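Local structure of relik capsid n-terminal domain (Oryctolagus cuniculus, 2XGU) at the interface of chains A and B. The protein forms the N-terminal domain of the capsid protein of a rabbit endogenous lentivirus, which probably assembles into the shell of the viral core. Residues are numbered along the deposited sequence; one frame, centred on the assembly and turned at random. Chains: chain A/B, Relik capsid n-terminal domain.

The interface of chains A and B. Residues chain A 34, 37-38, 133, 136; chain B 34-35, 37-38.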
loop_
_atom_site.group_PDB
_atom_site.type_symbol
_atom_site.label_atom_id
_atom_site.label_comp_id
_atom_site.label_asym_id
_atom_site.label_seq_id
_atom_site.Cartn_x
_atom_site.Cartn_y
_atom_site.Cartn_z
ATOM N N PRO A 34 3.435 -4.512 -12.079
ATOM C CA PRO A 34 2.094 -4.597 -11.478
ATOM C C PRO A 34 1.565 -6.034 -11.332
ATOM O O PRO A 34 1.004 -6.373 -10.294
ATOM C CB PRO A 34 1.223 -3.804 -12.453
ATOM C CG PRO A 34 2.145 -2.854 -13.082
ATOM C CD PRO A 34 3.477 -3.545 -13.190
ATOM N N ILE A 37 3.129 -7.720 -8.288
ATOM C CA ILE A 37 2.578 -7.216 -7.032
ATOM C C ILE A 37 1.206 -7.842 -6.734
ATOM O O ILE A 37 0.954 -8.311 -5.635
ATOM C CB ILE A 37 2.513 -5.685 -7.022
ATOM C CG1 ILE A 37 3.909 -5.087 -7.265
ATOM C CG2 ILE A 37 1.906 -5.203 -5.706
ATOM C CD1 ILE A 37 3.914 -3.556 -7.500
ATOM N N THR A 38 0.337 -7.912 -7.735
ATOM C CA THR A 38 -0.916 -8.626 -7.558
ATOM C C THR A 38 -0.682 -10.100 -7.175
ATOM O O THR A 38 -1.324 -10.640 -6.280
ATOM C CB THR A 38 -1.720 -8.565 -8.844
ATOM O OG1 THR A 38 -2.050 -7.196 -9.113
ATOM C CG2 THR A 38 -2.993 -9.383 -8.735
ATOM N N GLN A 133 3.516 -1.592 -3.832
ATOM C CA GLN A 133 2.618 -0.740 -4.596
ATOM C C GLN A 133 3.223 0.641 -4.834
ATOM O O GLN A 133 3.083 1.214 -5.922
ATOM C CB GLN A 133 1.302 -0.606 -3.832
ATOM C CG GLN A 133 0.007 -0.672 -4.640
ATOM C CD GLN A 133 -0.187 -1.971 -5.413
ATOM O OE1 GLN A 133 0.094 -2.021 -6.599
ATOM N NE2 GLN A 133 -0.695 -3.010 -4.752
ATOM N N GLN A 136 5.725 0.664 -7.682
ATOM C CA GLN A 136 5.200 0.056 -8.902
ATOM C C GLN A 136 5.910 0.556 -10.159
ATOM O O GLN A 136 6.061 1.765 -10.364
ATOM C CB GLN A 136 3.706 0.362 -9.017
ATOM C CG GLN A 136 2.883 -0.699 -9.715
ATOM C CD GLN A 136 1.415 -0.321 -9.770
ATOM O OE1 GLN A 136 0.622 -0.700 -8.906
ATOM N NE2 GLN A 136 1.050 0.438 -10.786
ATOM N N PRO B 34 -6.803 -7.699 -4.626
ATOM C CA PRO B 34 -5.428 -7.354 -5.004
ATOM C C PRO B 34 -5.305 -6.783 -6.421
ATOM O O PRO B 34 -4.592 -5.809 -6.634
ATOM C CB PRO B 34 -4.691 -8.694 -4.892
ATOM C CG PRO B 34 -5.436 -9.421 -3.854
ATOM C CD PRO B 34 -6.882 -9.019 -3.971
ATOM N N ALA B 35 -6.008 -7.356 -7.390
ATOM C CA ALA B 35 -5.892 -6.823 -8.735
ATOM C C ALA B 35 -6.500 -5.425 -8.888
ATOM O O ALA B 35 -6.066 -4.656 -9.744
ATOM C CB ALA B 35 -6.487 -7.801 -9.750
ATOM N N ILE B 37 -6.559 -3.058 -6.469
ATOM C CA ILE B 37 -5.620 -2.120 -5.873
ATOM C C ILE B 37 -4.490 -1.837 -6.863
ATOM O O ILE B 37 -4.114 -0.697 -7.092
ATOM C CB ILE B 37 -5.069 -2.652 -4.531
ATOM C CG1 ILE B 37 -6.218 -2.921 -3.551
ATOM C CG2 ILE B 37 -4.051 -1.664 -3.923
ATOM C CD1 ILE B 37 -5.734 -3.304 -2.147
ATOM N N THR B 38 -3.981 -2.874 -7.503
ATOM C CA THR B 38 -2.961 -2.684 -8.516
ATOM C C THR B 38 -3.474 -1.820 -9.668
ATOM O O THR B 38 -2.781 -0.935 -10.156
ATOM C CB THR B 38 -2.437 -4.036 -9.024
ATOM O OG1 THR B 38 -1.810 -4.714 -7.919
ATOM C CG2 THR B 38 -1.412 -3.842 -10.127
#
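The side-chain amide of A:Gln133 presents one face to B:Ile37, whose CG2 methyl stands obliquely over it, 3.7 Å from the amide nitrogen NE2. From the opposite face the CG2 methyl of A:Ile37 leans in, 3.5 Å from NE2, and the amide is thus sandwiched between methyls of the two chains, which should restrict its turning. A bend at chi2 (60°) turns the amide towards this slot. Near its outer edge, between OE1 and NE2, sits the hydroxyl of B:Thr38, 3.6 Å from OE1 to OG1, a polar neighbour rather than a hydrogen bond. The puckered ring of A:Pro34 meets chain B through a corner, with CB 3.5 Å from the CG2 methyl of B:Thr38.

Here two copies of helix 34-43 illustrate how one residue can serve both partners of a near-symmetric contact. The threonine side chains cross obliquely and share a hydrogen bond, OG1 of A:Thr38 to OG1 of B:Thr38 at 2.8 Å. In both, the hydroxyl lies anti to the carbonyl carbon (chi1 -63°), which points it back along its own helix towards the Pro34 carbonyl. The methyls diverge: CG2 of A:Thr38 rests on the backbone of B:Ala35, 3.9 Å from CA. The interface as a whole departs from an exact two-fold, and in this patch the amide comes from chain A. The two chains form the deposited assembly, but the structure alone does not show whether this contact occurs in the capsid. Which hydroxyl donates across the interface is not decided: A:Thr38 OG1 also makes a weak bond to A:Pro34 O at 3.4 Å, and B:Thr38 OG1 donates to the B:Pro34 carbonyl O at 3.3 Å, 32° from the carbonyl plane.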